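Local coordinates for protein diaminopimelate decarboxylase (Psychromonas ingrahamii, PDB 4XG1) that probably catalyses the pyridoxal-phosphate-dependent decarboxylation of meso-diaminopimelate to L-lysine, the closing step of lysine biosynthesis, at residues Gln21-Lys24 / Pro29-Ile32; Asn63-Val68 / Ala390-Val395; Ala114-Asn119 / Asn135-Ala140; Pro210-Leu215 / Ile261-Gly266; Ile220-Leu225 / Arg267-Ile272. One frame throughout, in Å; residues are numbered along the deposited sequence.

Contact 1: Gln21-Lys24 / Pro29-Ile32; sequences QVVK and PAYI
The helical turn at Val22 and Val23 packs across one face of the strand at Ala30 and Ile32, the backbones coming nearest at Val23 and Ala30, whose CA atoms are 7.0 Å apart, and separating to 8.6 Å between the CA atoms of Val22 and Ile32. No hydrogen bond crosses this gap, which is filled by aliphatic side chains. Ile32 does most of the work. Its CG1 stands anti to its carbonyl carbon (chi1 -65°) and the chain then runs on extended (chi2 173°), which carries CD1 out to the helix. There CD1 meets Val22 CG2 at 3.3 Å, tip to tip and close for two methyl groups. The same methyl also touches Val23 CG1 at 3.8 Å, this valine crossing the isoleucine at about a right angle. Val23 CG1 bridges two residues of the strand, since it also lies 4.3 Å from Ala30 CB, a looser contact with the smallest side chain of the four. All four residues are buried. Around them, strand 30-34 is held between two neighbours of the mixed sheet: strand 284-294 runs antiparallel to it, with Val287 touching both Val23 and Ile32, and strand 391-396 runs parallel to it. Helix 19-26 therefore lies against the sheet of the beta domain, which stands beside the pyridoxal-binding barrel in this decarboxylase family.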
# COMPACT_ATOMS: atom_id res chain seq x y z
N GLN B 21 -17.36 14.83 17.40
CA GLN B 21 -18.48 15.38 16.66
C GLN B 21 -18.36 15.06 15.20
O GLN B 21 -19.36 14.70 14.56
CB GLN B 21 -18.53 16.90 16.83
CG GLN B 21 -19.76 17.57 16.24
CD GLN B 21 -19.90 19.00 16.73
OE1 GLN B 21 -20.10 19.25 17.94
NE2 GLN B 21 -19.82 19.95 15.80
N VAL B 22 -17.16 15.20 14.65
CA VAL B 22 -16.97 14.90 13.23
C VAL B 22 -17.14 13.39 12.98
O VAL B 22 -17.97 12.98 12.20
CB VAL B 22 -15.65 15.49 12.68
CG1 VAL B 22 -15.57 16.98 12.97
CG2 VAL B 22 -14.45 14.83 13.29
N VAL B 23 -16.45 12.56 13.72
CA VAL B 23 -16.55 11.16 13.46
C VAL B 23 -17.95 10.57 13.71
O VAL B 23 -18.23 9.44 13.29
CB VAL B 23 -15.47 10.34 14.21
CG1 VAL B 23 -14.10 10.75 13.71
CG2 VAL B 23 -15.59 10.50 15.71
N LYS B 24 -18.81 11.32 14.41
CA LYS B 24 -20.18 10.86 14.67
C LYS B 24 -20.94 10.94 13.37
O LYS B 24 -21.70 10.02 13.07
CB LYS B 24 -20.90 11.69 15.74
N PRO B 29 -13.33 4.16 9.98
CA PRO B 29 -12.17 5.02 10.18
C PRO B 29 -12.26 6.27 9.40
O PRO B 29 -12.98 6.33 8.38
CB PRO B 29 -11.01 4.20 9.64
CG PRO B 29 -11.65 3.22 8.72
CD PRO B 29 -12.94 2.87 9.38
N ALA B 30 -11.57 7.29 9.89
CA ALA B 30 -11.64 8.59 9.25
C ALA B 30 -10.36 9.36 9.43
O ALA B 30 -9.82 9.45 10.53
CB ALA B 30 -12.79 9.39 9.81
N TYR B 31 -9.85 9.91 8.34
CA TYR B 31 -8.73 10.83 8.41
C TYR B 31 -9.29 12.20 8.64
O TYR B 31 -10.28 12.57 7.99
CB TYR B 31 -7.94 10.84 7.11
CG TYR B 31 -6.89 9.75 7.03
CD1 TYR B 31 -5.66 9.89 7.66
CD2 TYR B 31 -7.11 8.59 6.26
CE1 TYR B 31 -4.70 8.92 7.59
CE2 TYR B 31 -6.13 7.63 6.17
CZ TYR B 31 -4.94 7.79 6.83
OH TYR B 31 -3.92 6.84 6.74
N ILE B 32 -8.66 12.95 9.54
CA ILE B 32 -9.09 14.31 9.82
C ILE B 32 -7.94 15.27 9.72
O ILE B 32 -6.89 15.04 10.33
CB ILE B 32 -9.69 14.40 11.23
CG1 ILE B 32 -10.97 13.56 11.29
CG2 ILE B 32 -10.07 15.84 11.56
CD1 ILE B 32 -11.57 13.44 12.67

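Contact 2: Asn63-Val68 / Ala390-Val395; sequences NSNLAV and AAEILV
Polar and apolar contacts divide between two residue pairs, Asn65 with Glu392 and Ala67 with Leu394. In the polar pair the side chains pass each other in opposite directions, with amide and carboxylate planes 62° apart. Asn65 ND2 stays 4.1 Å from Glu392 OE2, and a water makes the link instead: it accepts from Asn65 ND2 at 3.2 Å and donates to Glu392 OE1 at 3.0 Å. The other carboxylate oxygen, OE2, is bonded to Tyr33 OH, and a bound potassium ion lies about 5 Å from the Glu392 side chain. Asn65 ND2 also reaches Val403 O, a backbone carbonyl, while OD1 caps the helix. The apolar pair is a single methyl contact, Ala67 CB to Leu394 CD2 at 4.0 Å. Local hydrogen bonds shape the helix start. Asn63 OD1 accepts a hydrogen bond from Asn65 N at 3.2 Å in the carbonyl plane, while Asn65 OD1 accepts from Ala67 N at 2.9 Å, the donor standing 42° above its own carbonyl plane, and from Val68 N more weakly. Glu416 of the second subunit bonds to Leu66 N. An Asx turn thus leads into an asparagine N-cap, starting a helix of the pyridoxal-binding barrel against the beta domain.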
# COMPACT_ATOMS: atom_id res chain seq x y z
N ASN B 63 0.44 13.80 0.44
CA ASN B 63 -1.01 13.90 0.59
C ASN B 63 -1.50 14.64 -0.62
O ASN B 63 -1.19 15.82 -0.79
CB ASN B 63 -1.37 14.68 1.86
CG ASN B 63 -2.82 14.59 2.17
OD1 ASN B 63 -3.62 14.84 1.31
ND2 ASN B 63 -3.18 14.15 3.39
N SER B 64 -2.24 13.95 -1.46
CA SER B 64 -2.59 14.46 -2.77
C SER B 64 -4.06 14.84 -2.85
O SER B 64 -4.59 15.11 -3.95
CB SER B 64 -2.28 13.38 -3.82
OG SER B 64 -1.07 12.74 -3.50
N ASN B 65 -4.72 14.89 -1.72
CA ASN B 65 -6.12 15.23 -1.72
C ASN B 65 -6.38 16.60 -2.38
O ASN B 65 -5.65 17.53 -2.13
CB ASN B 65 -6.65 15.24 -0.32
CG ASN B 65 -8.11 15.62 -0.26
OD1 ASN B 65 -8.46 16.80 -0.17
ND2 ASN B 65 -8.98 14.63 -0.36
N LEU B 66 -7.44 16.69 -3.20
CA LEU B 66 -7.71 17.90 -3.96
C LEU B 66 -7.89 19.17 -3.07
O LEU B 66 -7.42 20.22 -3.41
CB LEU B 66 -8.94 17.74 -4.81
CG LEU B 66 -8.91 16.71 -5.92
CD1 LEU B 66 -10.18 16.86 -6.75
CD2 LEU B 66 -7.73 16.84 -6.79
N ALA B 67 -8.55 19.04 -1.94
CA ALA B 67 -8.78 20.15 -1.07
C ALA B 67 -7.46 20.59 -0.50
O ALA B 67 -7.22 21.77 -0.36
CB ALA B 67 -9.74 19.79 0.06
N VAL B 68 -6.62 19.64 -0.14
CA VAL B 68 -5.33 19.94 0.42
C VAL B 68 -4.50 20.67 -0.60
O VAL B 68 -3.83 21.64 -0.30
CB VAL B 68 -4.62 18.66 0.85
CG1 VAL B 68 -3.15 18.92 1.19
CG2 VAL B 68 -5.33 18.09 2.07
N ALA B 390 -11.06 4.98 3.69
CA ALA B 390 -11.58 5.86 4.68
C ALA B 390 -12.02 7.18 4.12
O ALA B 390 -11.58 7.62 3.07
CB ALA B 390 -10.50 6.13 5.72
N ALA B 391 -12.92 7.80 4.86
CA ALA B 391 -13.34 9.15 4.56
C ALA B 391 -12.24 10.07 5.01
O ALA B 391 -11.55 9.75 5.94
CB ALA B 391 -14.64 9.49 5.27
N GLU B 392 -12.10 11.19 4.34
CA GLU B 392 -11.16 12.20 4.73
C GLU B 392 -11.92 13.50 4.90
O GLU B 392 -12.71 13.88 4.04
CB GLU B 392 -10.07 12.36 3.68
CG GLU B 392 -9.11 11.21 3.61
CD GLU B 392 -8.21 11.27 2.41
OE1 GLU B 392 -8.45 10.51 1.45
OE2 GLU B 392 -7.26 12.08 2.39
N ILE B 393 -11.64 14.18 6.02
CA ILE B 393 -12.36 15.35 6.46
C ILE B 393 -11.43 16.48 6.74
O ILE B 393 -10.42 16.32 7.42
CB ILE B 393 -13.07 15.04 7.75
CG1 ILE B 393 -14.06 13.93 7.52
CG2 ILE B 393 -13.86 16.26 8.26
CD1 ILE B 393 -14.59 13.34 8.81
N LEU B 394 -11.78 17.65 6.25
CA LEU B 394 -10.98 18.85 6.47
C LEU B 394 -11.74 19.81 7.38
O LEU B 394 -12.85 20.24 7.04
CB LEU B 394 -10.71 19.55 5.13
CG LEU B 394 -9.72 20.72 5.21
CD1 LEU B 394 -8.43 20.38 5.94
CD2 LEU B 394 -9.39 21.19 3.82
N VAL B 395 -11.12 20.14 8.50
CA VAL B 395 -11.70 21.05 9.45
C VAL B 395 -11.17 22.47 9.30
O VAL B 395 -9.97 22.70 9.18
CB VAL B 395 -11.46 20.61 10.88
CG1 VAL B 395 -12.01 21.66 11.84
CG2 VAL B 395 -12.14 19.29 11.13
O HOH W 1 -7.35 11.92 -0.94

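Contact 3: Ala114-Asn119 / Asn135-Ala140; sequences AALQAN and NSVAKA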
# COMPACT_ATOMS: atom_id res chain seq x y z
N ALA B 114 2.47 15.15 -21.47
CA ALA B 114 1.40 15.87 -20.80
C ALA B 114 1.95 17.04 -20.04
O ALA B 114 1.33 18.12 -19.99
CB ALA B 114 0.62 14.96 -19.87
N ALA B 115 3.11 16.84 -19.45
CA ALA B 115 3.71 17.88 -18.61
C ALA B 115 4.25 19.02 -19.47
O ALA B 115 4.17 20.20 -19.11
CB ALA B 115 4.83 17.28 -17.78
N LEU B 116 4.81 18.65 -20.62
CA LEU B 116 5.25 19.64 -21.60
C LEU B 116 4.07 20.45 -22.10
O LEU B 116 4.09 21.68 -22.02
CB LEU B 116 5.98 18.96 -22.78
CG LEU B 116 7.44 18.59 -22.46
CD1 LEU B 116 8.07 17.77 -23.56
CD2 LEU B 116 8.26 19.84 -22.22
N GLN B 117 3.00 19.76 -22.48
CA GLN B 117 1.80 20.46 -22.95
C GLN B 117 1.15 21.31 -21.86
O GLN B 117 0.46 22.25 -22.17
CB GLN B 117 0.80 19.49 -23.54
CG GLN B 117 1.32 18.87 -24.82
CD GLN B 117 0.52 17.68 -25.30
OE1 GLN B 117 0.94 16.53 -25.15
NE2 GLN B 117 -0.64 17.94 -25.88
N ALA B 118 1.38 21.01 -20.60
CA ALA B 118 0.89 21.85 -19.52
C ALA B 118 1.88 22.92 -19.15
O ALA B 118 1.60 23.79 -18.31
CB ALA B 118 0.58 21.02 -18.30
N ASN B 119 3.07 22.86 -19.77
CA ASN B 119 4.05 23.94 -19.66
C ASN B 119 4.58 24.12 -18.24
O ASN B 119 4.59 25.23 -17.67
CB ASN B 119 3.42 25.23 -20.19
CG ASN B 119 4.39 26.37 -20.26
OD1 ASN B 119 5.50 26.22 -20.78
ND2 ASN B 119 3.99 27.53 -19.71
N ASN B 135 14.10 14.79 -24.49
CA ASN B 135 14.50 15.51 -25.69
C ASN B 135 13.74 14.98 -26.89
O ASN B 135 13.29 15.76 -27.74
CB ASN B 135 15.99 15.34 -25.92
CG ASN B 135 16.48 16.13 -27.11
OD1 ASN B 135 16.60 17.36 -27.07
ND2 ASN B 135 16.77 15.42 -28.20
N SER B 136 13.61 13.66 -26.95
CA SER B 136 12.89 13.02 -28.04
C SER B 136 11.41 13.42 -28.11
O SER B 136 10.87 13.68 -29.19
CB SER B 136 13.02 11.52 -27.88
OG SER B 136 12.23 10.84 -28.83
N VAL B 137 10.76 13.53 -26.96
CA VAL B 137 9.35 13.94 -26.90
C VAL B 137 9.19 15.45 -27.14
O VAL B 137 8.25 15.88 -27.80
CB VAL B 137 8.72 13.53 -25.53
CG1 VAL B 137 7.41 14.28 -25.26
CG2 VAL B 137 8.49 12.03 -25.51
N ALA B 138 10.08 16.24 -26.57
CA ALA B 138 10.11 17.70 -26.78
C ALA B 138 10.28 18.04 -28.26
O ALA B 138 9.66 18.94 -28.81
CB ALA B 138 11.26 18.30 -26.00
N LYS B 139 11.15 17.26 -28.91
CA LYS B 139 11.41 17.38 -30.31
C LYS B 139 10.10 17.17 -31.04
O LYS B 139 9.66 18.03 -31.79
CB LYS B 139 12.45 16.34 -30.72
CG LYS B 139 12.95 16.44 -32.16
CD LYS B 139 13.77 15.25 -32.59
CE LYS B 139 13.90 15.14 -34.10
NZ LYS B 139 14.19 13.75 -34.56
N ALA B 140 9.46 16.03 -30.79
CA ALA B 140 8.22 15.72 -31.48
C ALA B 140 7.13 16.80 -31.30
O ALA B 140 6.26 16.91 -32.14
CB ALA B 140 7.70 14.36 -31.06
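Leu116 of helix 109-117 leans on Val137 and Ala138 of helix 128-140, two successive helices in the outer layer of the TIM barrel, with strand 122-125 between them in the chain. The backbones approach most closely at Leu116 and Ala138, whose CA atoms are 7.4 Å apart. The tight part is small and centres on one methyl group. Leu116 has CG anti to its carbonyl carbon (chi1 -80°) and CD1 continuing outward in an extended chain (chi2 172°), which brings CD1 onto the backbone of the facing helix. There it lies 3.8 Å from Ala138 CA and 4.1 Å from Ala138 CB, and it also touches Val137 CG1 at 3.9 Å. The leucine methyl thus rests largely on main-chain atoms of Ala138, with the small CB beside it. Inward, Phe123 and Ala145 on the barrel strands pack against Leu116, and Ala145 also touches Ala138, joining the pair to the sheet.

The outer side is different. Gln117, Ser136, Lys139 and Ala140 are exposed and make no contact across the two segments, no hydrogen bond bridges the helices, and the buried surface is only 90 Å². Lys139, extended along its whole length, reaches a neighbour in the crystal. Helix 109-117 finishes in a Schellman motif, with the exposed Asn119 at positive phi (65°). In that last turn Asn119 N bonds back to Leu116 O at 2.7 Å, tying the residue that grips the facing helix into its own helix end.

Contact 4: Pro210-Leu215 / Ile261-Gly266; sequences PFIEAL and INRMAG
In the outer helical layer of the TIM barrel, Ile212 and Leu215 on helix 209-227 pack against Arg263 and Met264 in the type I beta turn from Asn262 to Ala265. The backbones are nearest at Ile212 and Arg263, with CA atoms 7.7 Å apart. Arg263 takes part through its aliphatic base. Leu215 CD2 lies 3.8 Å from Arg263 CB, and Ile212 CG2 lies 3.9 Å from Arg263 CG, both side chains slanting across the arginine. Leu215 has CG anti to its backbone N (chi1 174°), which swings the branch toward the turn; there CD2 meets the arginine and CD1 lies a looser 4.4 Å from Met264 SD. The arginine is bent at chi2 (-52°) and chi3 (-71°), curling the chain back so that NE forms a salt bridge with Asp216, the residue after Leu215. The turn is closed by Ala265 N bonding to Asn262 O at 2.7 Å, and Ala265, at positive phi, leaves the helical conformation. Ile260 of helix 253-262 also packs on Leu215. Arg263 works in two ways, its methylenes covering aliphatic groups of helix 209-227 while its charged end pairs with an acid there, which probably offsets much of the charge.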
# COMPACT_ATOMS: atom_id res chain seq x y z
N PRO B 210 23.28 17.72 7.14
CA PRO B 210 23.39 17.12 5.82
C PRO B 210 22.87 18.00 4.72
O PRO B 210 23.31 17.91 3.57
CB PRO B 210 22.54 15.84 5.92
CG PRO B 210 22.16 15.69 7.33
CD PRO B 210 22.33 17.01 8.00
N PHE B 211 21.88 18.81 5.05
CA PHE B 211 21.27 19.68 4.04
C PHE B 211 22.31 20.72 3.60
O PHE B 211 22.56 20.92 2.42
CB PHE B 211 20.03 20.36 4.63
CG PHE B 211 18.92 19.40 4.94
CD1 PHE B 211 18.18 18.82 3.90
CD2 PHE B 211 18.60 19.06 6.25
CE1 PHE B 211 17.14 17.92 4.16
CE2 PHE B 211 17.57 18.16 6.51
CZ PHE B 211 16.85 17.58 5.47
N ILE B 212 22.98 21.29 4.58
CA ILE B 212 24.02 22.27 4.31
C ILE B 212 25.14 21.63 3.54
O ILE B 212 25.60 22.13 2.51
CB ILE B 212 24.60 22.82 5.62
CG1 ILE B 212 23.52 23.50 6.46
CG2 ILE B 212 25.68 23.83 5.30
CD1 ILE B 212 22.77 24.62 5.76
N GLU B 213 25.60 20.51 4.05
CA GLU B 213 26.64 19.79 3.33
C GLU B 213 26.29 19.61 1.87
O GLU B 213 27.12 19.81 1.00
CB GLU B 213 26.93 18.46 4.00
CG GLU B 213 28.23 17.88 3.44
CD GLU B 213 28.90 16.82 4.30
OE1 GLU B 213 28.46 16.53 5.46
OE2 GLU B 213 29.92 16.29 3.82
N ALA B 214 25.05 19.24 1.60
CA ALA B 214 24.57 19.05 0.24
C ALA B 214 24.56 20.34 -0.57
O ALA B 214 24.99 20.38 -1.73
CB ALA B 214 23.17 18.45 0.27
N LEU B 215 24.05 21.39 0.06
CA LEU B 215 24.08 22.70 -0.57
C LEU B 215 25.49 23.12 -1.02
O LEU B 215 25.74 23.37 -2.23
CB LEU B 215 23.50 23.73 0.39
CG LEU B 215 23.57 25.19 -0.02
CD1 LEU B 215 23.03 25.34 -1.42
CD2 LEU B 215 22.79 26.01 0.96
N ILE B 261 19.57 29.89 4.05
CA ILE B 261 19.58 31.24 3.49
C ILE B 261 20.88 31.94 3.86
O ILE B 261 21.57 32.45 2.97
CB ILE B 261 18.41 32.06 4.03
CG1 ILE B 261 17.14 31.32 3.65
CG2 ILE B 261 18.47 33.52 3.55
CD1 ILE B 261 16.39 31.92 2.50
N ASN B 262 21.23 31.89 5.15
CA ASN B 262 22.52 32.37 5.64
C ASN B 262 23.61 31.84 4.70
O ASN B 262 24.39 32.63 4.12
CB ASN B 262 22.80 31.98 7.10
CG ASN B 262 21.83 32.62 8.09
OD1 ASN B 262 21.14 33.58 7.77
ND2 ASN B 262 21.78 32.09 9.32
N ARG B 263 23.64 30.52 4.47
CA ARG B 263 24.65 29.94 3.50
C ARG B 263 24.63 30.52 2.09
O ARG B 263 25.59 30.35 1.31
CB ARG B 263 24.58 28.40 3.38
CG ARG B 263 25.58 27.60 4.18
CD ARG B 263 27.05 28.01 4.00
NE ARG B 263 27.62 27.67 2.70
CZ ARG B 263 28.20 28.49 1.81
NH1 ARG B 263 28.32 29.79 2.02
NH2 ARG B 263 28.67 27.98 0.66
N MET B 264 23.52 31.15 1.72
CA MET B 264 23.37 31.80 0.40
C MET B 264 24.00 33.18 0.38
O MET B 264 24.00 33.86 -0.67
CB MET B 264 21.91 31.98 0.03
CG MET B 264 21.20 30.71 -0.34
SD MET B 264 22.14 29.61 -1.44
CE MET B 264 21.79 30.14 -3.10
N ALA B 265 24.46 33.62 1.56
CA ALA B 265 25.58 34.55 1.66
C ALA B 265 25.31 35.81 0.87
O ALA B 265 24.55 36.65 1.33
CB ALA B 265 26.88 33.86 1.19
N GLY B 266 25.89 35.92 -0.33
CA GLY B 266 25.54 36.97 -1.29
C GLY B 266 25.39 36.36 -2.66
O GLY B 266 26.23 36.57 -3.53

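Contact 5: Ile220-Leu225 / Arg267-Ile272; sequences ILIDLL and RSLKLI
Asp223 meets the guanidinium of Arg267 at its edge and not over a face, with the carboxylate and guanidinium planes only 13° apart and the carboxylate carbon in the guanidinium plane. This salt bridge joins helix 209-227, in the outer layer of the TIM barrel, to the loop that enters barrel strand 270-273. One nitrogen does all the bonding: Arg267 NH2 faces both carboxylate oxygens, 2.7 Å from Asp223 OD1 and 2.8 Å from Asp223 OD2. Both bonds are bent, with N-H...O angles of 123° and 126°, and weak despite their short lengths, because the CZ-NH2 bond points almost straight at Asp223 CG and the two N-H bonds splay outside the oxygens. The arginine chain is extended from CG to NE, spanning the gap to the acid, which approaches from the opposite direction. The bridge lies toward the outside, where both residues are partly exposed. Beneath it the contact turns apolar. Ile222 is buried, and Leu269 packs as well on Leu235 of the adjacent barrel strand, while its backbone O accepts from His52 NE2. The two side chains reach toward each other and meet tip to tip, Ile222 CD1 being 3.4 Å from Leu269 CD2.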
# COMPACT_ATOMS: atom_id res chain seq x y z
N ILE B 220 29.40 24.63 -5.29
CA ILE B 220 30.65 24.30 -5.96
C ILE B 220 30.38 23.84 -7.37
O ILE B 220 31.02 24.31 -8.32
CB ILE B 220 31.43 23.21 -5.18
CG1 ILE B 220 32.04 23.80 -3.93
CG2 ILE B 220 32.51 22.56 -6.04
CD1 ILE B 220 32.39 22.75 -2.88
N LEU B 221 29.45 22.90 -7.51
CA LEU B 221 29.13 22.36 -8.85
C LEU B 221 28.55 23.43 -9.77
O LEU B 221 28.79 23.40 -10.98
CB LEU B 221 28.14 21.19 -8.76
CG LEU B 221 27.48 20.74 -10.07
CD1 LEU B 221 28.52 20.21 -11.05
CD2 LEU B 221 26.42 19.66 -9.85
N ILE B 222 27.72 24.31 -9.21
CA ILE B 222 27.11 25.34 -10.02
C ILE B 222 28.18 26.22 -10.63
O ILE B 222 28.21 26.45 -11.85
CB ILE B 222 26.16 26.19 -9.19
CG1 ILE B 222 24.84 25.44 -9.02
CG2 ILE B 222 25.95 27.54 -9.87
CD1 ILE B 222 23.95 26.00 -7.93
N ASP B 223 29.09 26.65 -9.76
CA ASP B 223 30.25 27.45 -10.15
C ASP B 223 31.07 26.77 -11.23
O ASP B 223 31.34 27.36 -12.28
CB ASP B 223 31.08 27.80 -8.93
CG ASP B 223 30.33 28.73 -7.98
OD1 ASP B 223 29.27 29.28 -8.38
OD2 ASP B 223 30.78 28.91 -6.84
N LEU B 224 31.40 25.50 -11.03
CA LEU B 224 32.10 24.76 -12.08
C LEU B 224 31.34 24.78 -13.38
O LEU B 224 31.95 24.71 -14.44
CB LEU B 224 32.41 23.33 -11.63
CG LEU B 224 33.48 23.32 -10.53
CD1 LEU B 224 33.54 21.95 -9.87
CD2 LEU B 224 34.85 23.70 -11.07
N LEU B 225 30.01 24.83 -13.30
CA LEU B 225 29.17 24.85 -14.51
C LEU B 225 29.16 26.24 -15.15
O LEU B 225 29.14 26.35 -16.37
CB LEU B 225 27.73 24.40 -14.24
CG LEU B 225 27.46 22.92 -13.94
CD1 LEU B 225 26.14 22.77 -13.20
CD2 LEU B 225 27.46 22.07 -15.21
N ARG B 267 24.33 35.55 -2.83
CA ARG B 267 23.84 35.09 -4.16
C ARG B 267 22.38 35.44 -4.41
O ARG B 267 21.60 35.66 -3.49
CB ARG B 267 23.97 33.57 -4.32
CG ARG B 267 25.31 33.08 -4.80
CD ARG B 267 25.40 31.60 -4.52
NE ARG B 267 26.35 30.92 -5.38
CZ ARG B 267 27.47 30.34 -4.98
NH1 ARG B 267 27.81 30.34 -3.68
NH2 ARG B 267 28.25 29.76 -5.89
N SER B 268 22.03 35.47 -5.69
CA SER B 268 20.65 35.75 -6.08
C SER B 268 19.99 34.50 -6.71
O SER B 268 18.91 34.60 -7.28
CB SER B 268 20.61 36.96 -7.01
OG SER B 268 20.91 36.61 -8.34
N LEU B 269 20.64 33.35 -6.59
CA LEU B 269 20.16 32.09 -7.19
C LEU B 269 18.87 31.66 -6.54
O LEU B 269 18.73 31.66 -5.31
CB LEU B 269 21.18 30.98 -7.04
CG LEU B 269 20.86 29.74 -7.89
CD1 LEU B 269 20.92 30.02 -9.38
CD2 LEU B 269 21.80 28.62 -7.56
N LYS B 270 17.93 31.25 -7.39
CA LYS B 270 16.60 30.94 -6.91
C LYS B 270 16.59 29.58 -6.23
O LYS B 270 17.01 28.59 -6.82
CB LYS B 270 15.60 30.92 -8.06
CG LYS B 270 14.16 30.99 -7.57
CD LYS B 270 13.18 30.79 -8.71
CE LYS B 270 11.80 31.23 -8.32
NZ LYS B 270 10.84 30.94 -9.41
N LEU B 271 16.05 29.54 -5.03
CA LEU B 271 15.97 28.29 -4.28
C LEU B 271 14.57 27.64 -4.32
O LEU B 271 13.57 28.27 -3.95
CB LEU B 271 16.36 28.52 -2.83
CG LEU B 271 17.83 28.83 -2.56
CD1 LEU B 271 17.98 29.07 -1.08
CD2 LEU B 271 18.74 27.73 -3.05
N ILE B 272 14.53 26.40 -4.77
CA ILE B 272 13.32 25.62 -4.76
C ILE B 272 13.40 24.57 -3.67
O ILE B 272 14.39 23.88 -3.53
CB ILE B 272 13.04 24.99 -6.13
CG1 ILE B 272 12.68 26.09 -7.12
CG2 ILE B 272 11.89 23.99 -6.04
CD1 ILE B 272 12.59 25.64 -8.56

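From the N terminus, contact 1 closes a short turn between helix 19-26 and strand 30-34. Contact 2 then opens at residues 63-68 and closes only at 390-395, so the other three lie nested within its loop. It shares a sheet with contact 1, where Tyr31 and Ile393 pair across neighbouring strands, and it joins the barrel to the beta domain. Contact 3 closes between neighbouring barrel helices before contacts 4 and 5 begin. Those two cross along the chain and both use helix 209-227; Met264 of contact 4 packs on Leu269 and Leu271 of contact 5. They lie on the far side of the chain's centre from contacts 1 and 2.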